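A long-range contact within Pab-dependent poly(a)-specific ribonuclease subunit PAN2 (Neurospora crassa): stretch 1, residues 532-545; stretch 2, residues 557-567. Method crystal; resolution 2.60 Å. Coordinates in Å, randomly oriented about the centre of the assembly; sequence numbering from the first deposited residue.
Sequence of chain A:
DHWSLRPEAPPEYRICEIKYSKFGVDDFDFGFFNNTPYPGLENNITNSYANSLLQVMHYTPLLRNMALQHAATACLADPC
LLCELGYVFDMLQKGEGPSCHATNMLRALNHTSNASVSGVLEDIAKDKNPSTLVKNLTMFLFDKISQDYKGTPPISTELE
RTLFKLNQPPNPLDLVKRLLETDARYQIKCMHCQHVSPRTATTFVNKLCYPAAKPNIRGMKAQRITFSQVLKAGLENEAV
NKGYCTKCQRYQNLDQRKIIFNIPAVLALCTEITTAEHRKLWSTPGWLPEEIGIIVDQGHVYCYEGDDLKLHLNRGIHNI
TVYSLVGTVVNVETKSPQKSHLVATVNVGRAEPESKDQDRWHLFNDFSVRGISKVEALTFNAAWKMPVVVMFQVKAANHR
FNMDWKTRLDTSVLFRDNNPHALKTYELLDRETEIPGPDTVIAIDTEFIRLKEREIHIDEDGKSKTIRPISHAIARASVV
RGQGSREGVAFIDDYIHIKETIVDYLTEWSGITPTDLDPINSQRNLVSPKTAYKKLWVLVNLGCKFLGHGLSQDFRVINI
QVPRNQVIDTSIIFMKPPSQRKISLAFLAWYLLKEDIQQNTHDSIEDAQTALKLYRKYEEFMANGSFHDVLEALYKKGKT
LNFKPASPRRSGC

Stretch 1, residues 532-545: AYKKLWVLVNLGCK
Stretch 2 (557-567) VINIQVPRNQV

The most unusual feature of this contact is a single amide that bridges two backbone carbonyls where a helix gives way to a loop. The side chain of Gln 566 reaches into the C-terminal turn of the first stretch, and its NE2 donates two nearly linear hydrogen bonds, one to Val 540 O (3.0 Å, 176° at the hydrogen) and one to Cys 544 O (2.8 Å, 171°). The general principle is that carbonyls near the end of a helix can be served by a distant side chain as well as by the local backbone, and PAN2 from Neurospora crassa offers a compact example.

The acceptor site is built by the backbone. Stretch 1 enters as a helix, with phi/psi near -65/-40 from Tyr 533 to Val 540. The chain then turns off in a Schellman motif: Cys 544 N bonds to Leu 539 O at 3.2 Å and Gly 543 N to Val 540 O at 3.1 Å. Gly 543 adopts 98/14, where a CB would be jammed against the preceding carbonyl oxygen, so glycine suits the position. Cys 544 (-65/153) and Lys 545 (-101/117) then extend. Val 540 O thus accepts from both Gly 543 N and Gln 566 NE2. Gln 566 itself lies at -116/12, after a short 3-10 segment at Arg 564 and Asn 565, and its N bonds to Pro 563 O at 2.9 Å. Its CB points sideways; chi1 m, chi2 t and chi3 -124° bring the amide to its acceptors.

The register advances in the same sense along both stretches. CA-CA distances are 7.4 Å for Tyr 533 to Ile 558, 7.6 Å for Trp 537 to Ile 560, 6.7 Å for Val 540 to Val 562, and 4.1 Å for Lys 545 to Gln 566. At this last, close approach, Lys 545 CA makes a CA-H...O contact with Gln 566 O at 3.4 Å.

At the other end, stretch 2 leaves its own helix at Asn 559, whose positive phi (65/63) redirects the chain into the extended Ile 560 (-147/157). Tyr 533 (chi1 t, chi2 -86°) secures this exit: its OH donates to Asn 559 O at 2.8 Å. Ile 558 O and Asn 559 O both lie at the ring edge, near its plane. Tyrosine thus combines a polar tip with a ring that packs on aliphatic neighbours, its CD2 lying 4.1 Å from Ile 558 CG2.

Between these polar anchors the packing is aliphatic. Ile 560 points toward the helix with chi1 and chi2 both t, placing CD1 3.7 Å from Val 540 CG2 and 4.0 Å from Trp 537 CA. Leu 536 (m, t) sets CD1 3.9 Å from CD1 of Ile 558 (m, t). Val 540 (chi1 t) uses both methyls: CG2 also meets Val 562 CG2 at 4.0 Å, while CG1 lies 4.3 Å from Pro 563 CD. The aliphatic side chains of Leu 536, Val 540, Ile 558 and Ile 560, all buried, suit a seam with no polar partner for them, and the two stretches bury 558 Å² between them, both sides summed.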

# COMPACT_ATOMS: atom_id res chain seq x y z
N ALA A 532 -4.01 17.13 1.98
CA ALA A 532 -4.81 17.39 0.79
C ALA A 532 -5.29 16.08 0.16
O ALA A 532 -6.42 16.00 -0.32
CB ALA A 532 -4.01 18.20 -0.21
N TYR A 533 -4.43 15.07 0.18
CA TYR A 533 -4.77 13.76 -0.36
C TYR A 533 -5.92 13.14 0.42
O TYR A 533 -6.79 12.48 -0.15
CB TYR A 533 -3.55 12.83 -0.34
CG TYR A 533 -3.79 11.49 -1.00
CD1 TYR A 533 -4.34 10.43 -0.28
CD2 TYR A 533 -3.46 11.28 -2.33
CE1 TYR A 533 -4.55 9.20 -0.87
CE2 TYR A 533 -3.68 10.05 -2.93
CZ TYR A 533 -4.22 9.02 -2.20
OH TYR A 533 -4.43 7.80 -2.79
N LYS A 534 -5.91 13.35 1.73
CA LYS A 534 -6.93 12.79 2.62
C LYS A 534 -8.32 13.25 2.22
O LYS A 534 -9.28 12.47 2.26
CB LYS A 534 -6.64 13.17 4.07
CG LYS A 534 -7.51 12.47 5.09
CD LYS A 534 -7.18 12.93 6.50
CE LYS A 534 -8.02 12.20 7.54
NZ LYS A 534 -7.70 10.75 7.58
N LYS A 535 -8.43 14.52 1.82
CA LYS A 535 -9.71 15.08 1.38
C LYS A 535 -10.21 14.35 0.14
O LYS A 535 -11.37 13.92 0.09
CB LYS A 535 -9.56 16.57 1.08
CG LYS A 535 -9.09 17.40 2.27
CD LYS A 535 -8.94 18.86 1.89
CE LYS A 535 -8.43 19.68 3.06
NZ LYS A 535 -8.24 21.11 2.68
N LEU A 536 -9.34 14.21 -0.86
CA LEU A 536 -9.70 13.56 -2.11
C LEU A 536 -10.03 12.08 -1.89
O LEU A 536 -10.95 11.55 -2.50
CB LEU A 536 -8.56 13.70 -3.12
CG LEU A 536 -8.12 15.13 -3.43
CD1 LEU A 536 -7.04 15.14 -4.50
CD2 LEU A 536 -9.31 15.98 -3.86
N TRP A 537 -9.27 11.44 -1.00
CA TRP A 537 -9.48 10.03 -0.70
C TRP A 537 -10.83 9.79 -0.05
O TRP A 537 -11.51 8.81 -0.34
CB TRP A 537 -8.36 9.50 0.20
CG TRP A 537 -8.47 8.03 0.48
CD1 TRP A 537 -8.12 7.00 -0.35
CD2 TRP A 537 -8.96 7.42 1.68
NE1 TRP A 537 -8.37 5.80 0.26
CE2 TRP A 537 -8.89 6.02 1.50
CE3 TRP A 537 -9.47 7.92 2.89
CZ2 TRP A 537 -9.29 5.12 2.49
CZ3 TRP A 537 -9.87 7.02 3.86
CH2 TRP A 537 -9.78 5.64 3.65
N VAL A 538 -11.22 10.70 0.85
CA VAL A 538 -12.52 10.63 1.50
C VAL A 538 -13.64 10.81 0.49
O VAL A 538 -14.62 10.06 0.49
CB VAL A 538 -12.65 11.70 2.62
CG1 VAL A 538 -14.10 11.86 3.04
CG2 VAL A 538 -11.78 11.33 3.81
N LEU A 539 -13.48 11.79 -0.40
CA LEU A 539 -14.48 12.09 -1.42
C LEU A 539 -14.71 10.90 -2.36
O LEU A 539 -15.83 10.69 -2.82
CB LEU A 539 -14.07 13.32 -2.22
CG LEU A 539 -14.10 14.65 -1.47
CD1 LEU A 539 -13.50 15.76 -2.31
CD2 LEU A 539 -15.53 15.00 -1.07
N VAL A 540 -13.66 10.14 -2.62
CA VAL A 540 -13.78 8.95 -3.46
C VAL A 540 -14.61 7.88 -2.75
O VAL A 540 -15.52 7.30 -3.35
CB VAL A 540 -12.40 8.36 -3.81
CG1 VAL A 540 -12.54 7.01 -4.50
CG2 VAL A 540 -11.63 9.33 -4.70
N ASN A 541 -14.30 7.63 -1.48
CA ASN A 541 -15.00 6.61 -0.71
C ASN A 541 -16.40 7.03 -0.28
O ASN A 541 -17.20 6.20 0.15
CB ASN A 541 -14.18 6.22 0.52
CG ASN A 541 -12.98 5.36 0.17
OD1 ASN A 541 -13.11 4.16 -0.08
ND2 ASN A 541 -11.80 5.97 0.15
N LEU A 542 -16.70 8.32 -0.40
CA LEU A 542 -18.05 8.80 -0.14
C LEU A 542 -18.95 8.51 -1.33
O LEU A 542 -20.18 8.54 -1.22
CB LEU A 542 -18.05 10.30 0.18
CG LEU A 542 -17.59 10.70 1.58
CD1 LEU A 542 -17.60 12.21 1.75
CD2 LEU A 542 -18.45 10.03 2.64
N GLY A 543 -18.33 8.22 -2.47
CA GLY A 543 -19.06 7.85 -3.67
C GLY A 543 -19.25 9.00 -4.64
O GLY A 543 -20.05 8.90 -5.58
N CYS A 544 -18.51 10.08 -4.43
CA CYS A 544 -18.64 11.27 -5.26
C CYS A 544 -18.21 11.01 -6.70
O CYS A 544 -17.39 10.14 -6.98
CB CYS A 544 -17.81 12.42 -4.69
SG CYS A 544 -18.34 12.97 -3.05
N LYS A 545 -18.78 11.79 -7.62
CA LYS A 545 -18.43 11.70 -9.03
C LYS A 545 -17.47 12.82 -9.41
O LYS A 545 -17.82 14.00 -9.33
CB LYS A 545 -19.69 11.76 -9.90
CG LYS A 545 -20.70 10.68 -9.58
CD LYS A 545 -22.04 10.94 -10.26
CE LYS A 545 -23.08 9.91 -9.83
NZ LYS A 545 -24.43 10.22 -10.39
N VAL A 557 -0.75 11.47 -10.93
CA VAL A 557 0.18 12.28 -10.14
C VAL A 557 -0.35 12.46 -8.72
O VAL A 557 0.42 12.53 -7.76
CB VAL A 557 0.42 13.65 -10.80
CG1 VAL A 557 1.43 14.46 -10.01
CG2 VAL A 557 0.89 13.46 -12.23
N ILE A 558 -1.67 12.52 -8.58
CA ILE A 558 -2.31 12.52 -7.27
C ILE A 558 -2.04 11.19 -6.58
O ILE A 558 -2.02 11.10 -5.35
CB ILE A 558 -3.84 12.78 -7.39
CG1 ILE A 558 -4.11 14.20 -7.88
CG2 ILE A 558 -4.55 12.57 -6.05
CD1 ILE A 558 -5.58 14.51 -8.06
N ASN A 559 -1.81 10.16 -7.39
CA ASN A 559 -1.59 8.78 -6.93
C ASN A 559 -2.84 8.24 -6.25
O ASN A 559 -2.83 7.92 -5.06
CB ASN A 559 -0.38 8.71 -5.99
CG ASN A 559 0.17 7.30 -5.86
OD1 ASN A 559 1.20 7.09 -5.22
ND2 ASN A 559 -0.51 6.33 -6.46
N ILE A 560 -3.91 8.12 -7.03
CA ILE A 560 -5.18 7.62 -6.52
C ILE A 560 -5.92 6.85 -7.62
O ILE A 560 -5.65 7.05 -8.81
CB ILE A 560 -6.07 8.77 -6.00
CG1 ILE A 560 -7.12 8.25 -5.02
CG2 ILE A 560 -6.71 9.54 -7.15
CD1 ILE A 560 -7.95 9.34 -4.38
N GLN A 561 -6.82 5.97 -7.22
CA GLN A 561 -7.62 5.20 -8.17
C GLN A 561 -9.11 5.50 -7.98
O GLN A 561 -9.65 5.35 -6.89
CB GLN A 561 -7.36 3.70 -8.01
CG GLN A 561 -5.97 3.26 -8.43
CD GLN A 561 -5.82 3.15 -9.94
OE1 GLN A 561 -6.80 3.08 -10.67
NE2 GLN A 561 -4.57 3.14 -10.40
N VAL A 562 -9.76 5.93 -9.06
CA VAL A 562 -11.18 6.25 -9.01
C VAL A 562 -11.96 5.37 -9.98
O VAL A 562 -11.63 5.31 -11.17
CB VAL A 562 -11.44 7.73 -9.35
CG1 VAL A 562 -12.90 8.08 -9.13
CG2 VAL A 562 -10.54 8.64 -8.52
N PRO A 563 -12.99 4.68 -9.47
CA PRO A 563 -13.85 3.81 -10.29
C PRO A 563 -14.47 4.55 -11.48
O PRO A 563 -14.74 5.74 -11.38
CB PRO A 563 -14.94 3.37 -9.30
CG PRO A 563 -14.28 3.45 -7.96
CD PRO A 563 -13.37 4.64 -8.05
N ARG A 564 -14.67 3.83 -12.58
CA ARG A 564 -15.17 4.43 -13.82
C ARG A 564 -16.51 5.14 -13.65
O ARG A 564 -16.74 6.18 -14.27
CB ARG A 564 -15.29 3.37 -14.91
CG ARG A 564 -14.03 3.18 -15.74
CD ARG A 564 -14.23 2.13 -16.82
NE ARG A 564 -14.32 0.78 -16.27
CZ ARG A 564 -13.29 -0.04 -16.13
NH1 ARG A 564 -12.08 0.35 -16.51
NH2 ARG A 564 -13.47 -1.25 -15.62
N ASN A 565 -17.38 4.59 -12.81
CA ASN A 565 -18.70 5.17 -12.61
C ASN A 565 -18.68 6.38 -11.67
O ASN A 565 -19.72 6.94 -11.35
CB ASN A 565 -19.67 4.11 -12.08
CG ASN A 565 -19.14 3.38 -10.86
OD1 ASN A 565 -18.25 3.87 -10.17
ND2 ASN A 565 -19.69 2.20 -10.60
N GLN A 566 -17.48 6.76 -11.24
CA GLN A 566 -17.31 7.96 -10.43
C GLN A 566 -16.47 8.99 -11.18
O GLN A 566 -16.02 9.98 -10.60
CB GLN A 566 -16.67 7.63 -9.08
CG GLN A 566 -17.51 6.74 -8.19
CD GLN A 566 -16.89 6.52 -6.82
OE1 GLN A 566 -16.66 5.39 -6.40
NE2 GLN A 566 -16.62 7.61 -6.12
N VAL A 567 -16.25 8.74 -12.46
CA VAL A 567 -15.47 9.65 -13.30
C VAL A 567 -16.28 10.21 -14.46
O VAL A 567 -16.78 9.46 -15.30
CB VAL A 567 -14.22 8.94 -13.87
CG1 VAL A 567 -13.48 9.87 -14.82
CG2 VAL A 567 -13.31 8.48 -12.74